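Putative major capsid protein (Cafeteriavirus-dependent mavirus, PDB 6G44) probably forms the outer shell of the virophage particle, as a double jelly-roll major capsid protein that assembles into trimeric capsomers. Local coordinates at residues Lys84-Leu92 against Arg189-Lys197; Leu359-Phe370 against Ile426-Lys436. All coordinates share one frame; numbering follows the deposited sequence.

Interaction 1 (Lys84-Leu92 against Arg189-Lys197); sequences KNILADSSL and RAAGSTSVK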
ATOM      1  N   LYS C  84      23.728  23.497 -16.942  1.00 15.22           N
ATOM      2  CA  LYS C  84      24.769  23.575 -17.977  1.00 16.28           C
ATOM      3  C   LYS C  84      25.757  22.426 -17.869  1.00 16.56           C
ATOM      4  O   LYS C  84      25.847  21.751 -16.834  1.00 16.12           O
ATOM      5  CB  LYS C  84      25.530  24.901 -17.857  1.00 17.58           C
ATOM      6  CG  LYS C  84      24.640  26.126 -17.942  1.00 20.66           C
ATOM      7  CD  LYS C  84      25.457  27.402 -17.736  1.00 24.12           C
ATOM      8  CE  LYS C  84      24.586  28.557 -17.297  1.00 28.57           C
ATOM      9  NZ  LYS C  84      25.367  29.632 -16.603  1.00 32.69           N
ATOM     10  N   ASN C  85      26.514  22.237 -18.961  1.00 16.21           N
ATOM     11  CA  ASN C  85      27.598  21.224 -19.079  1.00 17.01           C
ATOM     12  C   ASN C  85      27.070  19.830 -19.430  1.00 16.26           C
ATOM     13  O   ASN C  85      27.758  18.834 -19.203  1.00 16.75           O
ATOM     14  CB  ASN C  85      28.509  21.137 -17.835  1.00 17.65           C
ATOM     15  CG  ASN C  85      29.134  22.469 -17.450  1.00 18.42           C
ATOM     16  OD1 ASN C  85      29.245  23.385 -18.284  1.00 20.65           O
ATOM     17  ND2 ASN C  85      29.513  22.594 -16.185  1.00 19.65           N
ATOM     18  N   ILE C  86      25.887  19.771 -20.041  1.00 16.64           N
ATOM     19  CA  ILE C  86      25.298  18.520 -20.492  1.00 16.69           C
ATOM     20  C   ILE C  86      25.824  18.189 -21.876  1.00 16.94           C
ATOM     21  O   ILE C  86      25.701  18.993 -22.786  1.00 17.37           O
ATOM     22  CB  ILE C  86      23.759  18.615 -20.561  1.00 16.95           C
ATOM     23  CG1 ILE C  86      23.168  19.056 -19.212  1.00 17.08           C
ATOM     24  CG2 ILE C  86      23.154  17.276 -20.982  1.00 16.88           C
ATOM     25  CD1 ILE C  86      21.712  19.436 -19.310  1.00 17.47           C
ATOM     26  N   LEU C  87      26.363  16.982 -22.035  1.00 16.68           N
ATOM     27  CA  LEU C  87      26.859  16.521 -23.347  1.00 17.91           C
ATOM     28  C   LEU C  87      25.822  16.784 -24.428  1.00 18.49           C
ATOM     29  O   LEU C  87      24.631  16.519 -24.259  1.00 17.05           O
ATOM     30  CB  LEU C  87      27.217  15.032 -23.302  1.00 18.71           C
ATOM     31  CG  LEU C  87      27.925  14.482 -24.555  1.00 20.40           C
ATOM     32  CD1 LEU C  87      29.353  14.993 -24.639  1.00 22.06           C
ATOM     33  CD2 LEU C  87      27.904  12.961 -24.521  1.00 20.60           C
ATOM     34  N   ALA C  88      26.254  17.312 -25.576  1.00 19.44           N
ATOM     35  CA  ALA C  88      25.336  17.602 -26.653  1.00 20.87           C
ATOM     36  C   ALA C  88      24.608  16.337 -27.094  1.00 20.89           C
ATOM     37  O   ALA C  88      25.159  15.251 -27.016  1.00 22.20           O
ATOM     38  CB  ALA C  88      26.092  18.216 -27.833  1.00 21.92           C
ATOM     39  N   ASP C  89      23.365  16.504 -27.540  1.00 23.63           N
ATOM     40  CA  ASP C  89      22.502  15.395 -28.007  1.00 26.17           C
ATOM     41  C   ASP C  89      22.033  14.452 -26.889  1.00 25.39           C
ATOM     42  O   ASP C  89      21.637  13.326 -27.161  1.00 27.04           O
ATOM     43  CB  ASP C  89      23.141  14.588 -29.164  1.00 31.17           C
ATOM     44  CG  ASP C  89      23.520  15.468 -30.346  1.00 36.04           C
ATOM     45  OD1 ASP C  89      22.650  16.250 -30.803  1.00 40.39           O
ATOM     46  OD2 ASP C  89      24.684  15.383 -30.805  1.00 41.37           O
ATOM     47  N   SER C  90      22.061  14.915 -25.638  1.00 22.20           N
ATOM     48  CA  SER C  90      21.581  14.094 -24.520  1.00 20.99           C
ATOM     49  C   SER C  90      20.061  14.129 -24.461  1.00 19.72           C
ATOM     50  O   SER C  90      19.468  15.203 -24.458  1.00 20.09           O
ATOM     51  CB  SER C  90      22.136  14.599 -23.197  1.00 18.93           C
ATOM     52  OG  SER C  90      23.532  14.367 -23.061  1.00 19.36           O
ATOM     53  N   SER C  91      19.422  12.958 -24.388  1.00 20.22           N
ATOM     54  CA  SER C  91      17.961  12.910 -24.304  1.00 19.44           C
ATOM     55  C   SER C  91      17.418  13.476 -22.985  1.00 18.12           C
ATOM     56  O   SER C  91      16.345  14.082 -22.958  1.00 18.36           O
ATOM     57  CB  SER C  91      17.427  11.491 -24.531  1.00 20.87           C
ATOM     58  OG  SER C  91      17.570  10.651 -23.385  1.00 22.86           O
ATOM     59  N   LEU C  92      18.177  13.244 -21.911  1.00 16.43           N
ATOM     60  CA  LEU C  92      17.793  13.575 -20.519  1.00 15.56           C
ATOM     61  C   LEU C  92      16.577  12.784 -20.022  1.00 15.83           C
ATOM     62  O   LEU C  92      16.053  13.075 -18.958  1.00 14.70           O
ATOM     63  CB  LEU C  92      17.583  15.072 -20.315  1.00 15.73           C
ATOM     64  CG  LEU C  92      18.845  15.908 -20.604  1.00 15.88           C
ATOM     65  CD1 LEU C  92      18.510  17.386 -20.477  1.00 16.70           C
ATOM     66  CD2 LEU C  92      19.990  15.537 -19.687  1.00 16.89           C
ATOM     67  N   ARG C 189      14.723  23.241 -26.534  1.00 18.98           N
ATOM     68  CA  ARG C 189      16.156  23.004 -26.619  1.00 19.80           C
ATOM     69  C   ARG C 189      16.600  23.133 -28.075  1.00 20.37           C
ATOM     70  O   ARG C 189      16.013  22.535 -28.950  1.00 21.39           O
ATOM     71  CB  ARG C 189      16.494  21.606 -26.103  1.00 19.57           C
ATOM     72  CG  ARG C 189      16.088  21.355 -24.659  1.00 19.86           C
ATOM     73  CD  ARG C 189      16.237  19.883 -24.321  1.00 20.01           C
ATOM     74  NE  ARG C 189      17.641  19.479 -24.223  1.00 20.43           N
ATOM     75  CZ  ARG C 189      18.074  18.223 -24.108  1.00 20.07           C
ATOM     76  NH1 ARG C 189      17.231  17.201 -24.124  1.00 20.14           N
ATOM     77  NH2 ARG C 189      19.376  17.977 -23.990  1.00 21.68           N
ATOM     78  N   ALA C 190      17.640  23.923 -28.297  1.00 22.20           N
ATOM     79  CA  ALA C 190      18.196  24.101 -29.662  1.00 23.97           C
ATOM     80  C   ALA C 190      19.069  22.924 -30.042  1.00 24.03           C
ATOM     81  O   ALA C 190      19.683  22.298 -29.183  1.00 22.34           O
ATOM     82  CB  ALA C 190      19.016  25.382 -29.734  1.00 25.62           C
ATOM     83  N   ALA C 191      19.175  22.666 -31.345  1.00 25.80           N
ATOM     84  CA  ALA C 191      20.133  21.691 -31.856  1.00 25.91           C
ATOM     85  C   ALA C 191      21.536  22.000 -31.342  1.00 24.31           C
ATOM     86  O   ALA C 191      21.960  23.153 -31.326  1.00 26.16           O
ATOM     87  CB  ALA C 191      20.128  21.679 -33.381  1.00 28.14           C
ATOM     88  N   GLY C 192      22.224  20.968 -30.870  1.00 24.97           N
ATOM     89  CA  GLY C 192      23.576  21.105 -30.335  1.00 25.34           C
ATOM     90  C   GLY C 192      23.704  21.708 -28.940  1.00 24.14           C
ATOM     91  O   GLY C 192      24.825  21.891 -28.440  1.00 23.55           O
ATOM     92  N   SER C 193      22.578  22.002 -28.286  1.00 22.95           N
ATOM     93  CA  SER C 193      22.649  22.665 -26.988  1.00 22.29           C
ATOM     94  C   SER C 193      23.213  21.724 -25.911  1.00 20.35           C
ATOM     95  O   SER C 193      23.096  20.502 -26.014  1.00 21.69           O
ATOM     96  CB  SER C 193      21.292  23.241 -26.578  1.00 23.13           C
ATOM     97  OG  SER C 193      20.269  22.271 -26.603  1.00 22.96           O
ATOM     98  N   THR C 194      23.857  22.333 -24.928  1.00 19.02           N
ATOM     99  CA  THR C 194      24.499  21.644 -23.821  1.00 18.86           C
ATOM    100  C   THR C 194      23.905  22.109 -22.474  1.00 17.91           C
ATOM    101  O   THR C 194      24.480  21.905 -21.411  1.00 17.46           O
ATOM    102  CB  THR C 194      26.014  21.884 -23.819  1.00 19.80           C
ATOM    103  OG1 THR C 194      26.272  23.289 -23.796  1.00 19.97           O
ATOM    104  CG2 THR C 194      26.644  21.249 -25.072  1.00 20.21           C
ATOM    105  N   SER C 195      22.748  22.750 -22.550  1.00 18.89           N
ATOM    106  CA  SER C 195      22.056  23.239 -21.369  1.00 17.85           C
ATOM    107  C   SER C 195      20.558  23.114 -21.543  1.00 17.92           C
ATOM    108  O   SER C 195      20.053  23.003 -22.656  1.00 19.20           O
ATOM    109  CB  SER C 195      22.438  24.677 -21.081  1.00 19.75           C
ATOM    110  OG  SER C 195      22.070  25.530 -22.157  1.00 22.42           O
ATOM    111  N   VAL C 196      19.842  23.148 -20.416  1.00 16.04           N
ATOM    112  CA  VAL C 196      18.390  23.114 -20.428  0.50 15.34           C
ATOM    113  C   VAL C 196      17.863  24.083 -19.365  1.00 15.18           C
ATOM    114  O   VAL C 196      18.509  24.269 -18.343  1.00 14.63           O
ATOM    115  CB  VAL C 196      17.885  21.658 -20.226  0.50 15.16           C
ATOM    116  CG1 VAL C 196      18.163  21.145 -18.822  0.50 14.84           C
ATOM    117  CG2 VAL C 196      16.410  21.521 -20.557  0.50 14.36           C
ATOM    118  N   LYS C 197      16.709  24.696 -19.638  1.00 15.60           N
ATOM    119  CA  LYS C 197      16.025  25.522 -18.647  1.00 14.76           C
ATOM    120  C   LYS C 197      14.697  24.855 -18.331  1.00 14.01           C
ATOM    121  O   LYS C 197      13.955  24.506 -19.235  1.00 14.72           O
ATOM    122  CB  LYS C 197      15.795  26.957 -19.138  1.00 17.25           C
ATOM    123  CG  LYS C 197      17.030  27.823 -19.060  1.00 19.70           C
ATOM    124  CD  LYS C 197      16.738  29.235 -19.564  1.00 21.45           C
ATOM    125  CE  LYS C 197      17.957  30.131 -19.432  1.00 25.24           C
ATOM    126  NZ  LYS C 197      17.568  31.541 -19.741  1.00 26.66           N
TER
HETATM  127  O   HOH W   1      26.573  24.151 -21.106  1.00 22.67           O
HETATM  128  O   HOH W   2      22.307  18.056 -24.484  1.00 22.71           O
HETATM  129  O   HOH W   3      21.951  18.930 -28.033  1.00 30.33           O
HETATM  130  O   HOH W   4      21.144  18.463 -30.513  1.00 39.12           O
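Arg189 reaches across to the backbone of the 84-92 loop and holds the carbonyl of Ser90 end-on with two nitrogens: NH2 lies 2.8 Å from Ser90 O and NH1 lies 3.0 Å from the same Ser90 O. Both donors sit in the carbonyl plane, and the oxygen lies close to the guanidinium plane, so one acceptor takes two N-H groups. A bend at chi3 (71°) turns the otherwise extended arginine chain toward this loop. Leu92 CD1, 3.7 Å from Arg189 NH2, belongs to a branched apolar end that lies over the rim of one guanidinium face and meets Val196 CG1, which also touches Ile86 CD1. Leu402 of the second subunit packs on both Leu92 and Arg189.

Near the strand end, Ile86 N donates to Thr194 O at 2.9 Å. Asn85 N donates a hydrogen bond to a water that also bonds Thr194 OG1. The carbonyl of Ser193 accepts from two waters, one shared with Leu87 O and the other with Asp89 N, while a further water links Asp89 OD1 to Gly192 N. Within the loops, Ser90 OG donates to Leu87 O (2.7 Å) and Ser193 OG to Ala190 O (2.6 Å). Each serine closes a type II turn, its short hydroxyl reaching back to the carbonyl at the start, and Gly192 readily adopts the positive phi needed inside the second. This is the pattern of neighbouring inter-strand loops at one end of a jelly-roll, following strand 74-84 and leading into strand 195-205.

Interaction 2 (Leu359-Phe370 against Ile426-Lys436); sequences LEIKVDSDVGIF and IFFRPSDLGLK. With SO4 (sulfate ion), chain B.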
ATOM      1  N   LEU C 359      27.023  -0.408  17.331  1.00 14.19           N
ATOM      2  CA  LEU C 359      26.647   0.695  18.179  1.00 15.87           C
ATOM      3  C   LEU C 359      26.875   0.306  19.622  1.00 16.75           C
ATOM      4  O   LEU C 359      26.497  -0.790  20.013  1.00 16.99           O
ATOM      5  CB  LEU C 359      25.167   1.027  17.926  1.00 17.41           C
ATOM      6  CG  LEU C 359      24.640   2.353  18.414  1.00 18.81           C
ATOM      7  CD1 LEU C 359      25.356   3.528  17.759  1.00 18.91           C
ATOM      8  CD2 LEU C 359      23.144   2.414  18.136  1.00 17.38           C
ATOM      9  N   GLU C 360      27.515   1.180  20.398  1.00 16.43           N
ATOM     10  CA  GLU C 360      27.622   0.990  21.846  1.00 17.74           C
ATOM     11  C   GLU C 360      27.251   2.295  22.538  1.00 16.96           C
ATOM     12  O   GLU C 360      27.765   3.350  22.188  1.00 17.50           O
ATOM     13  CB  GLU C 360      29.033   0.535  22.242  1.00 19.97           C
ATOM     14  CG  GLU C 360      29.406  -0.808  21.617  1.00 22.50           C
ATOM     15  CD  GLU C 360      30.703  -1.415  22.137  1.00 26.23           C
ATOM     16  OE1 GLU C 360      31.198  -2.370  21.470  1.00 30.28           O
ATOM     17  OE2 GLU C 360      31.216  -0.976  23.188  1.00 28.38           O
ATOM     18  N   ILE C 361      26.354   2.187  23.520  1.00 16.12           N
ATOM     19  CA  ILE C 361      25.795   3.321  24.238  1.00 17.17           C
ATOM     20  C   ILE C 361      26.216   3.238  25.724  1.00 16.45           C
ATOM     21  O   ILE C 361      26.139   2.187  26.323  1.00 16.82           O
ATOM     22  CB  ILE C 361      24.255   3.347  24.197  1.00 17.34           C
ATOM     23  CG1 ILE C 361      23.684   3.120  22.787  1.00 19.02           C
ATOM     24  CG2 ILE C 361      23.746   4.667  24.795  1.00 17.89           C
ATOM     25  CD1 ILE C 361      24.037   4.181  21.792  1.00 18.64           C
ATOM     26  N   LYS C 362      26.668   4.366  26.273  1.00 18.07           N
ATOM     27  CA  LYS C 362      26.887   4.518  27.726  1.00 18.35           C
ATOM     28  C   LYS C 362      25.852   5.509  28.228  1.00 17.01           C
ATOM     29  O   LYS C 362      25.699   6.565  27.631  1.00 17.46           O
ATOM     30  CB  LYS C 362      28.286   5.049  27.984  1.00 20.93           C
ATOM     31  CG  LYS C 362      28.537   5.548  29.403  1.00 23.14           C
ATOM     32  CD  LYS C 362      30.005   5.945  29.552  1.00 26.01           C
ATOM     33  CE  LYS C 362      30.338   6.398  30.967  1.00 28.50           C
ATOM     34  NZ  LYS C 362      29.523   7.578  31.394  1.00 30.41           N
ATOM     35  N   VAL C 363      25.135   5.167  29.299  1.00 17.52           N
ATOM     36  CA  VAL C 363      24.269   6.135  29.987  1.00 17.59           C
ATOM     37  C   VAL C 363      24.671   6.088  31.450  1.00 18.53           C
ATOM     38  O   VAL C 363      24.523   5.046  32.081  1.00 18.98           O
ATOM     39  CB  VAL C 363      22.766   5.845  29.842  1.00 18.04           C
ATOM     40  CG1 VAL C 363      21.931   6.847  30.649  1.00 19.10           C
ATOM     41  CG2 VAL C 363      22.344   5.873  28.374  1.00 18.38           C
ATOM     42  N   ASP C 364      25.158   7.214  31.973  1.00 19.66           N
ATOM     43  CA  ASP C 364      25.652   7.288  33.363  1.00 20.80           C
ATOM     44  C   ASP C 364      26.711   6.182  33.560  1.00 22.87           C
ATOM     45  O   ASP C 364      27.620   6.092  32.736  1.00 22.99           O
ATOM     46  CB  ASP C 364      24.460   7.259  34.341  1.00 20.74           C
ATOM     47  CG  ASP C 364      23.494   8.419  34.131  1.00 20.51           C
ATOM     48  OD1 ASP C 364      23.899   9.440  33.545  1.00 21.31           O
ATOM     49  OD2 ASP C 364      22.330   8.318  34.591  1.00 22.64           O
ATOM     50  N   SER C 365      26.596   5.319  34.576  1.00 24.60           N
ATOM     51  CA  SER C 365      27.589   4.268  34.837  0.50 25.21           C
ATOM     52  C   SER C 365      27.404   3.016  33.989  1.00 25.12           C
ATOM     53  O   SER C 365      28.197   2.085  34.087  1.00 27.75           O
ATOM     54  CB  SER C 365      27.539   3.848  36.315  0.50 24.93           C
ATOM     55  OG  SER C 365      27.783   4.946  37.162  0.50 25.47           O
ATOM     56  N   ASP C 366      26.352   2.978  33.165  1.00 24.23           N
ATOM     57  CA  ASP C 366      25.988   1.791  32.399  1.00 23.48           C
ATOM     58  C   ASP C 366      26.628   1.871  31.009  1.00 22.34           C
ATOM     59  O   ASP C 366      26.251   2.729  30.212  1.00 21.45           O
ATOM     60  CB  ASP C 366      24.466   1.752  32.291  1.00 23.90           C
ATOM     61  CG  ASP C 366      23.922   0.394  31.991  1.00 25.14           C
ATOM     62  OD1 ASP C 366      24.603  -0.437  31.349  1.00 27.47           O
ATOM     63  OD2 ASP C 366      22.779   0.146  32.412  1.00 27.44           O
ATOM     64  N   VAL C 367      27.568   0.976  30.727  1.00 21.09           N
ATOM     65  CA  VAL C 367      28.426   1.059  29.541  1.00 21.34           C
ATOM     66  C   VAL C 367      28.228  -0.120  28.589  1.00 19.49           C
ATOM     67  O   VAL C 367      27.765  -1.187  28.981  1.00 19.70           O
ATOM     68  CB  VAL C 367      29.919   1.148  29.922  1.00 24.49           C
ATOM     69  CG1 VAL C 367      30.150   2.346  30.836  1.00 25.59           C
ATOM     70  CG2 VAL C 367      30.406  -0.128  30.601  1.00 25.86           C
ATOM     71  N   GLY C 368      28.579   0.107  27.328  1.00 18.91           N
ATOM     72  CA  GLY C 368      28.630  -0.966  26.324  1.00 18.11           C
ATOM     73  C   GLY C 368      27.272  -1.478  25.877  1.00 17.16           C
ATOM     74  O   GLY C 368      27.170  -2.600  25.371  1.00 17.69           O
ATOM     75  N   ILE C 369      26.233  -0.668  26.041  1.00 15.95           N
ATOM     76  CA  ILE C 369      24.879  -1.154  25.735  1.00 14.97           C
ATOM     77  C   ILE C 369      24.767  -1.282  24.204  1.00 14.52           C
ATOM     78  O   ILE C 369      25.191  -0.384  23.470  1.00 14.08           O
ATOM     79  CB  ILE C 369      23.788  -0.209  26.257  1.00 15.41           C
ATOM     80  CG1 ILE C 369      23.943   0.007  27.777  1.00 16.59           C
ATOM     81  CG2 ILE C 369      22.394  -0.764  25.925  1.00 15.89           C
ATOM     82  CD1 ILE C 369      23.341   1.316  28.236  1.00 18.04           C
ATOM     83  N   PHE C 370      24.195  -2.403  23.769  1.00 14.63           N
ATOM     84  CA  PHE C 370      24.031  -2.789  22.353  1.00 14.54           C
ATOM     85  C   PHE C 370      25.298  -3.369  21.708  1.00 15.63           C
ATOM     86  O   PHE C 370      25.280  -3.654  20.523  1.00 14.72           O
ATOM     87  CB  PHE C 370      23.479  -1.668  21.444  1.00 14.25           C
ATOM     88  CG  PHE C 370      22.124  -1.121  21.828  1.00 13.20           C
ATOM     89  CD1 PHE C 370      21.168  -1.866  22.525  1.00 14.40           C
ATOM     90  CD2 PHE C 370      21.789   0.160  21.410  1.00 13.84           C
ATOM     91  CE1 PHE C 370      19.915  -1.315  22.819  1.00 13.69           C
ATOM     92  CE2 PHE C 370      20.550   0.698  21.713  1.00 13.96           C
ATOM     93  CZ  PHE C 370      19.616  -0.048  22.394  1.00 14.08           C
ATOM     94  N   ILE C 426      19.827   5.223  12.927  1.00 10.37           N
ATOM     95  CA  ILE C 426      19.368   4.330  13.997  1.00 10.60           C
ATOM     96  C   ILE C 426      18.563   5.129  15.018  1.00 10.91           C
ATOM     97  O   ILE C 426      19.120   5.968  15.728  1.00 11.04           O
ATOM     98  CB  ILE C 426      20.503   3.541  14.675  1.00 11.04           C
ATOM     99  CG1 ILE C 426      21.254   2.694  13.648  1.00 11.19           C
ATOM    100  CG2 ILE C 426      19.944   2.658  15.793  1.00 11.78           C
ATOM    101  CD1 ILE C 426      22.595   2.169  14.137  1.00 11.31           C
ATOM    102  N   PHE C 427      17.274   4.861  15.100  1.00 10.18           N
ATOM    103  CA  PHE C 427      16.380   5.453  16.080  1.00 10.82           C
ATOM    104  C   PHE C 427      16.285   4.523  17.267  1.00 11.15           C
ATOM    105  O   PHE C 427      16.040   3.314  17.087  1.00 10.88           O
ATOM    106  CB  PHE C 427      14.979   5.669  15.491  1.00 11.03           C
ATOM    107  CG  PHE C 427      14.927   6.690  14.385  1.00 10.88           C
ATOM    108  CD1 PHE C 427      14.836   8.044  14.681  1.00 11.74           C
ATOM    109  CD2 PHE C 427      14.935   6.317  13.031  1.00 11.18           C
ATOM    110  CE1 PHE C 427      14.753   8.984  13.668  1.00 11.65           C
ATOM    111  CE2 PHE C 427      14.834   7.270  12.025  1.00 11.89           C
ATOM    112  CZ  PHE C 427      14.773   8.613  12.351  1.00 11.47           C
ATOM    113  N   PHE C 428      16.525   5.031  18.486  1.00 10.80           N
ATOM    114  CA  PHE C 428      16.345   4.221  19.712  1.00 11.42           C
ATOM    115  C   PHE C 428      15.790   5.073  20.843  1.00 11.03           C
ATOM    116  O   PHE C 428      16.016   6.289  20.876  1.00 11.48           O
ATOM    117  CB  PHE C 428      17.644   3.498  20.134  1.00 11.78           C
ATOM    118  CG  PHE C 428      18.697   4.402  20.738  1.00 12.64           C
ATOM    119  CD1 PHE C 428      18.740   4.625  22.105  1.00 13.13           C
ATOM    120  CD2 PHE C 428      19.693   4.987  19.942  1.00 13.20           C
ATOM    121  CE1 PHE C 428      19.693   5.472  22.656  1.00 13.88           C
ATOM    122  CE2 PHE C 428      20.659   5.798  20.496  1.00 13.76           C
ATOM    123  CZ  PHE C 428      20.659   6.050  21.865  1.00 13.26           C
ATOM    124  N   ARG C 429      14.999   4.442  21.700  1.00 11.52           N
ATOM    125  CA  ARG C 429      14.351   5.095  22.843  1.00 11.51           C
ATOM    126  C   ARG C 429      15.100   4.697  24.120  1.00 12.06           C
ATOM    127  O   ARG C 429      15.750   3.650  24.158  1.00 12.72           O
ATOM    128  CB  ARG C 429      12.911   4.607  22.954  1.00 11.67           C
ATOM    129  CG  ARG C 429      12.043   4.887  21.742  1.00 12.37           C
ATOM    130  CD  ARG C 429      10.688   4.282  21.952  1.00 12.80           C
ATOM    131  NE  ARG C 429       9.795   4.447  20.808  1.00 14.51           N
ATOM    132  CZ  ARG C 429       9.000   5.482  20.595  1.00 15.91           C
ATOM    133  NH1 ARG C 429       8.924   6.481  21.460  1.00 16.85           N
ATOM    134  NH2 ARG C 429       8.212   5.498  19.530  1.00 17.34           N
ATOM    135  N   PRO C 430      14.962   5.464  25.197  1.00 11.66           N
ATOM    136  CA  PRO C 430      15.604   5.037  26.454  1.00 12.50           C
ATOM    137  C   PRO C 430      15.111   3.658  26.923  1.00 12.55           C
ATOM    138  O   PRO C 430      15.894   2.868  27.481  1.00 13.71           O
ATOM    139  CB  PRO C 430      15.260   6.168  27.431  1.00 13.67           C
ATOM    140  CG  PRO C 430      14.210   6.964  26.801  1.00 13.63           C
ATOM    141  CD  PRO C 430      14.316   6.784  25.318  1.00 12.88           C
ATOM    142  N   SER C 431      13.857   3.332  26.645  1.00 12.49           N
ATOM    143  CA  SER C 431      13.320   2.007  26.985  1.00 13.14           C
ATOM    144  C   SER C 431      13.979   0.872  26.202  1.00 13.48           C
ATOM    145  O   SER C 431      14.027  -0.257  26.688  1.00 15.26           O
ATOM    146  CB  SER C 431      11.801   1.994  26.852  1.00 14.56           C
ATOM    147  OG  SER C 431      11.347   2.405  25.568  1.00 15.26           O
ATOM    148  N   ASP C 432      14.531   1.156  25.033  1.00 12.18           N
ATOM    149  CA  ASP C 432      15.265   0.119  24.280  1.00 12.06           C
ATOM    150  C   ASP C 432      16.556  -0.313  24.948  1.00 12.49           C
ATOM    151  O   ASP C 432      17.096  -1.370  24.618  1.00 12.54           O
ATOM    152  CB  ASP C 432      15.558   0.564  22.849  1.00 12.30           C
ATOM    153  CG  ASP C 432      14.311   0.781  22.035  1.00 12.49           C
ATOM    154  OD1 ASP C 432      13.329   0.006  22.205  1.00 13.51           O
ATOM    155  OD2 ASP C 432      14.289   1.745  21.232  1.00 12.61           O
ATOM    156  N   LEU C 433      17.083   0.506  25.840  1.00 13.21           N
ATOM    157  CA  LEU C 433      18.405   0.273  26.462  1.00 12.95           C
ATOM    158  C   LEU C 433      18.391  -0.736  27.604  1.00 14.10           C
ATOM    159  O   LEU C 433      19.463  -1.199  27.988  1.00 15.24           O
ATOM    160  CB  LEU C 433      18.962   1.606  26.993  1.00 13.89           C
ATOM    161  CG  LEU C 433      19.210   2.707  25.944  1.00 13.59           C
ATOM    162  CD1 LEU C 433      19.479   4.027  26.648  1.00 14.73           C
ATOM    163  CD2 LEU C 433      20.366   2.374  25.019  1.00 13.97           C
ATOM    164  N   GLY C 434      17.217  -1.071  28.149  1.00 14.31           N
ATOM    165  CA  GLY C 434      17.130  -2.034  29.234  1.00 16.10           C
ATOM    166  C   GLY C 434      17.950  -1.639  30.439  1.00 16.73           C
ATOM    167  O   GLY C 434      18.582  -2.492  31.072  1.00 18.53           O
ATOM    168  N   LEU C 435      17.908  -0.357  30.803  1.00 16.43           N
ATOM    169  CA  LEU C 435      18.791   0.157  31.846  1.00 16.71           C
ATOM    170  C   LEU C 435      18.397  -0.395  33.196  1.00 18.93           C
ATOM    171  O   LEU C 435      17.209  -0.519  33.520  1.00 19.88           O
ATOM    172  CB  LEU C 435      18.755   1.689  31.904  1.00 16.92           C
ATOM    173  CG  LEU C 435      19.241   2.457  30.666  1.00 17.29           C
ATOM    174  CD1 LEU C 435      18.922   3.934  30.772  1.00 17.79           C
ATOM    175  CD2 LEU C 435      20.734   2.290  30.452  1.00 17.35           C
ATOM    176  N   LYS C 436      19.406  -0.718  33.992  1.00 21.72           N
ATOM    177  CA  LYS C 436      19.116  -1.127  35.357  1.00 24.49           C
ATOM    178  C   LYS C 436      18.531   0.038  36.169  1.00 21.35           C
ATOM    179  O   LYS C 436      17.726  -0.196  37.084  1.00 22.71           O
ATOM    180  CB  LYS C 436      20.317  -1.799  36.037  1.00 28.75           C
ATOM    181  CG  LYS C 436      21.568  -0.967  36.216  1.00 33.21           C
ATOM    182  CD  LYS C 436      22.629  -1.725  37.032  1.00 37.39           C
ATOM    183  CE  LYS C 436      22.231  -1.872  38.495  1.00 39.65           C
ATOM    184  NZ  LYS C 436      23.353  -2.323  39.363  1.00 43.06           N
TER
HETATM  185  S   SO4 B 602      24.218  -5.815  25.098  0.70 15.07           S
HETATM  186  O1  SO4 B 602      25.633  -5.734  25.565  0.70 16.49           O
HETATM  187  O2  SO4 B 602      24.261  -5.889  23.624  0.70 14.64           O
HETATM  188  O3  SO4 B 602      23.508  -4.580  25.558  0.70 13.78           O
HETATM  189  O4  SO4 B 602      23.600  -7.034  25.662  0.70 16.87           O
HETATM  190  O   HOH W   5      21.840  -2.121  32.114  1.00 34.03           O
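In the second half of this double jelly-roll, the hairpin 359-370 packs by its apolar face against segment 426-436, the end of strand 425-428 of a different sheet and the turn that follows it. The hairpin turns through a type II' turn from Val363 to Asp366 and carries a G1 bulge, where Gly368, at positive phi, and Ile369 both face Ile361. Leu433 lies at the middle of the cluster: its CD2 lies 3.6 Å from Phe370 CZ and also touches Ile361 and Ile369 CG2, while its CD1 meets Val363 CG2 at 3.8 Å. Beta-branched residues suit the strands, presenting broad methyl surfaces that the leucine crosses at about a right angle. With Leu435 CG beside its own backbone N, opposite the carbonyl carbon (chi1 -63°), the side chain ends near the hairpin, CD2 3.6 Å from Ile369 CD1. Leu359 meets Ile426 tip to tip.

Phe370 and Phe428 form a T-shaped pair, the edge of Phe370 toward the face of Phe428, with planes at 88° and centroids 6.0 Å apart. Tyr39 of the third subunit also packs on Phe370, whose backbone N donates to a sulfate, probably from the crystallisation liquor. Asp432 O lies at the edge of the Phe370 ring, in its plane, 3.3 Å from Phe370 CE1.

In the fold
Interactions 1 and 2 lie on opposite sides of the chain's centre, their own centres 53 Å apart and their nearest atoms about 32 Å apart, so neither touches the other. Along the sequence both segments of the first precede both segments of the second. The first joins the loop after strand 74-84 to the turn and start of strand 195-205 and relies heavily on backbone carbonyls and waters; the second is a buried apolar layer between a hairpin of one sheet and the end of a strand of another with its following loop. Each also adjoins a different copy of the protein, interaction 1 the second subunit and interaction 2 the third. The sulfate beside interaction 2 bridges chains too, being bonded to Glu372 and to Thr41 of the third subunit.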